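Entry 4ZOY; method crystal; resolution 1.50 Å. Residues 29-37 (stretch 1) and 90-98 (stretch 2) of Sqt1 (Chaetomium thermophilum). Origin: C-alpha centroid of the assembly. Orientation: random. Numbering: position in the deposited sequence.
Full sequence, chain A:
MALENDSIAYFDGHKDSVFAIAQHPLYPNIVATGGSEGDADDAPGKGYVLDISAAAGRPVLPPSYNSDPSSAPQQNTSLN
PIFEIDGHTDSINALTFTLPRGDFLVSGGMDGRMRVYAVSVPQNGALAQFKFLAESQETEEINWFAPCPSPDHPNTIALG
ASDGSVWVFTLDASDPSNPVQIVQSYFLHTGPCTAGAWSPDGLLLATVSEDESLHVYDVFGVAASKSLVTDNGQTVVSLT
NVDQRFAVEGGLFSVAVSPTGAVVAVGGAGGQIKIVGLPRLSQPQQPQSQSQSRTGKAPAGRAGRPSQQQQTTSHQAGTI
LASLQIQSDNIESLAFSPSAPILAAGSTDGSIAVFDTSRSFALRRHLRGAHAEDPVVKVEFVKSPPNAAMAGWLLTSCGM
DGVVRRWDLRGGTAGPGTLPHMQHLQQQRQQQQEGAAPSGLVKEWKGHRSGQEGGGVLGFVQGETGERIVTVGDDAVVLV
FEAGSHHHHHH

Stretch 1 (29-37) NIVATGGSE
Stretch 2 (90-98) DSINALTFT

Two strands that run nearly antiparallel, residues 30-36 and 92-97, are joined by a single direct hydrogen bond, and the backbone carbonyl facing back across the same junction, that of Ile92, is buried without a hydrogen-bonding partner anywhere in the model. The N-to-C directions differ by 159° and the axes approach to 5.0 Å, but close backbone pairing is confined to the end of the first strand and the start of the second. There the register sets Gly35 against Ile92, with CA atoms 4.5 Å apart, and Ser36 against Ser91, with CA atoms 4.3 Å apart.

The one hydrogen bond runs from Ile92 N to Gly35 O, at 3.0 Å with an N-H...O angle of 155°. The same acceptor receives a longer CA-H...O contact from Ser91 CA, 3.6 Å from Gly35 O. In the return direction Ile92 O meets a carbon rather than an amide: Gly35 CA lies 3.4 Å from Ile92 O, with an angle of 153° at the hydrogen. Gly35 is highly extended (phi/psi -172/-146), whereas Ile92 is less so (-74/126).

Gly34, at -154/144, leaves room where a side chain would point toward the second strand. An ideal CB here would lie 2.7 Å from Ile92 CG2, a clash, and 3.1 Å from Leu95 CD1, a tight approach. The space is lined by Ile92 (chi1 -63°, m; chi2 -178°, t) and Leu95 (chi1 -72°, m; chi2 161°, t), both of whose CA-to-CB bonds point toward the first strand. Leu95 packs largely against backbone: its CD1 is 3.4 Å from Gly34 N, 3.4 Å from Thr33 C and 3.5 Å from Ala32 O. The methyl group of Ala32 adds an apolar contact, with Ala32 CB 4.1 Å from Leu95 CD1.

Farther along, side chains bridge the gap. Phe97 adopts chi1 -73° (m) and chi2 -86°, carrying its ring to Ile30 and Ala32. Ala32 N lies at the ring edge, near its plane, 4.0 Å from Phe97 CE2, and Ala32 CB is 4.1 Å from that same Phe97 CE2. Ile30 (chi1 -59°, m; chi2 -178°, t) places CG2 3.8 Å from Phe97 CZ. Ile30 and Ala32 point toward the second strand, while the intervening Val31 (chi1 175°, t) points away, as expected of extended backbone. The second strand breaks this alternation: Asn93 (phi/psi -117/-14) leaves the extended conformation, Asn93 and Ala94 both point away, and Leu95 and Phe97 point toward the first strand with Thr96 away between them. Ala94 (-149/141), Leu95 (-141/143) and Thr96 (-153/143) return to an extended conformation.

At the opposite end the contact becomes polar. Ser36 (chi1 168°, t) and Ser91 (chi1 -53°, m) both direct CB sideways, and Ser36 CB comes within 3.1 Å of Ser91 OG. Their hydroxyls share a water, 3.0 Å from Ser36 OG and 2.8 Å from Ser91 OG, which supplements the lone direct bond. Just before the second strand, Asp90 (chi1 -158°, t) accepts a hydrogen bond from the following amide, Ser91 N to Asp90 OD1 at 2.7 Å.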

# COMPACT_ATOMS: atom_id res chain seq x y z
N ASN A 29 -5.56 17.07 0.20
CA ASN A 29 -6.65 17.29 1.15
C ASN A 29 -7.86 16.39 0.89
O ASN A 29 -8.73 16.25 1.74
CB ASN A 29 -7.09 18.76 1.12
CG ASN A 29 -7.55 19.20 -0.25
OD1 ASN A 29 -6.79 19.13 -1.22
ND2 ASN A 29 -8.80 19.63 -0.35
N ILE A 30 -7.92 15.79 -0.29
CA ILE A 30 -9.04 14.93 -0.63
C ILE A 30 -8.66 13.49 -0.34
O ILE A 30 -7.78 12.92 -0.99
CB ILE A 30 -9.46 15.09 -2.10
CG1 ILE A 30 -9.85 16.55 -2.36
CG2 ILE A 30 -10.61 14.15 -2.44
CD1 ILE A 30 -10.33 16.80 -3.77
N VAL A 31 -9.33 12.91 0.66
CA VAL A 31 -9.01 11.58 1.15
C VAL A 31 -10.28 10.76 1.29
O VAL A 31 -11.29 11.25 1.79
CB VAL A 31 -8.29 11.67 2.51
CG1 VAL A 31 -8.08 10.30 3.10
CG2 VAL A 31 -6.96 12.40 2.37
N ALA A 32 -10.23 9.51 0.83
CA ALA A 32 -11.33 8.57 0.98
C ALA A 32 -10.99 7.50 2.01
O ALA A 32 -9.87 7.01 2.05
CB ALA A 32 -11.66 7.92 -0.36
N THR A 33 -11.97 7.13 2.83
CA THR A 33 -11.78 6.11 3.85
C THR A 33 -12.88 5.07 3.73
O THR A 33 -13.98 5.38 3.31
CB THR A 33 -11.74 6.72 5.27
OG1 THR A 33 -12.97 7.41 5.53
CG2 THR A 33 -10.58 7.69 5.40
N GLY A 34 -12.58 3.83 4.10
CA GLY A 34 -13.53 2.76 3.87
C GLY A 34 -13.36 1.62 4.86
O GLY A 34 -12.25 1.27 5.26
N GLY A 35 -14.47 1.02 5.25
CA GLY A 35 -14.36 -0.13 6.13
C GLY A 35 -15.65 -0.87 6.39
O GLY A 35 -16.53 -0.98 5.51
N SER A 36 -15.74 -1.37 7.61
CA SER A 36 -16.82 -2.24 8.06
C SER A 36 -17.79 -1.46 8.94
O SER A 36 -17.37 -0.62 9.73
CB SER A 36 -16.25 -3.43 8.81
OG SER A 36 -17.28 -4.14 9.50
N GLU A 37 -19.08 -1.76 8.82
CA GLU A 37 -20.06 -1.08 9.67
C GLU A 37 -20.47 -1.91 10.87
O GLU A 37 -21.34 -1.50 11.64
CB GLU A 37 -21.29 -0.71 8.85
CG GLU A 37 -21.04 0.41 7.86
CD GLU A 37 -20.82 1.76 8.52
OE1 GLU A 37 -19.69 2.02 9.01
OE2 GLU A 37 -21.76 2.57 8.55
N ASP A 90 -20.53 -5.83 2.10
CA ASP A 90 -19.56 -6.33 3.06
C ASP A 90 -18.49 -5.25 3.13
O ASP A 90 -18.55 -4.30 2.36
CB ASP A 90 -18.99 -7.69 2.63
CG ASP A 90 -18.42 -8.49 3.78
OD1 ASP A 90 -18.16 -7.92 4.86
OD2 ASP A 90 -18.20 -9.71 3.60
N SER A 91 -17.53 -5.41 4.03
CA SER A 91 -16.54 -4.36 4.31
C SER A 91 -15.82 -3.82 3.09
O SER A 91 -15.43 -4.58 2.22
CB SER A 91 -15.49 -4.89 5.28
OG SER A 91 -16.10 -5.43 6.44
N ILE A 92 -15.64 -2.51 3.04
CA ILE A 92 -14.71 -1.95 2.05
C ILE A 92 -13.29 -2.25 2.51
O ILE A 92 -12.92 -1.93 3.64
CB ILE A 92 -14.88 -0.45 1.84
CG1 ILE A 92 -16.28 -0.15 1.28
CG2 ILE A 92 -13.79 0.08 0.91
CD1 ILE A 92 -16.56 1.32 0.99
N ASN A 93 -12.50 -2.87 1.64
CA ASN A 93 -11.18 -3.36 1.99
C ASN A 93 -10.06 -2.66 1.21
O ASN A 93 -8.88 -2.77 1.57
CB ASN A 93 -11.12 -4.87 1.73
CG ASN A 93 -9.97 -5.54 2.45
OD1 ASN A 93 -9.71 -5.26 3.62
ND2 ASN A 93 -9.29 -6.44 1.76
N ALA A 94 -10.44 -1.96 0.15
CA ALA A 94 -9.49 -1.31 -0.74
C ALA A 94 -10.11 -0.05 -1.32
O ALA A 94 -11.30 -0.04 -1.64
CB ALA A 94 -9.07 -2.27 -1.84
N LEU A 95 -9.29 0.99 -1.45
CA LEU A 95 -9.66 2.25 -2.09
C LEU A 95 -8.51 2.78 -2.90
O LEU A 95 -7.36 2.68 -2.47
CB LEU A 95 -10.04 3.32 -1.08
CG LEU A 95 -11.37 3.14 -0.37
CD1 LEU A 95 -11.35 4.00 0.89
CD2 LEU A 95 -12.52 3.55 -1.28
N THR A 96 -8.81 3.36 -4.06
CA THR A 96 -7.77 4.10 -4.75
C THR A 96 -8.35 5.21 -5.62
O THR A 96 -9.43 5.08 -6.19
CB THR A 96 -6.90 3.16 -5.60
OG1 THR A 96 -5.71 3.85 -6.03
CG2 THR A 96 -7.65 2.66 -6.78
N PHE A 97 -7.64 6.33 -5.65
CA PHE A 97 -7.81 7.31 -6.71
C PHE A 97 -6.90 6.89 -7.84
O PHE A 97 -5.78 6.45 -7.60
CB PHE A 97 -7.44 8.73 -6.24
CG PHE A 97 -8.45 9.34 -5.30
CD1 PHE A 97 -9.55 10.02 -5.80
CD2 PHE A 97 -8.28 9.26 -3.93
CE1 PHE A 97 -10.48 10.59 -4.94
CE2 PHE A 97 -9.21 9.83 -3.06
CZ PHE A 97 -10.30 10.50 -3.57
N THR A 98 -7.35 7.03 -9.08
CA THR A 98 -6.50 6.62 -10.19
C THR A 98 -5.37 7.61 -10.46
O THR A 98 -5.44 8.78 -10.10
CB THR A 98 -7.31 6.41 -11.48
OG1 THR A 98 -8.11 7.57 -11.75
CG2 THR A 98 -8.20 5.18 -11.34
O HOH W 1 -18.80 -5.37 7.28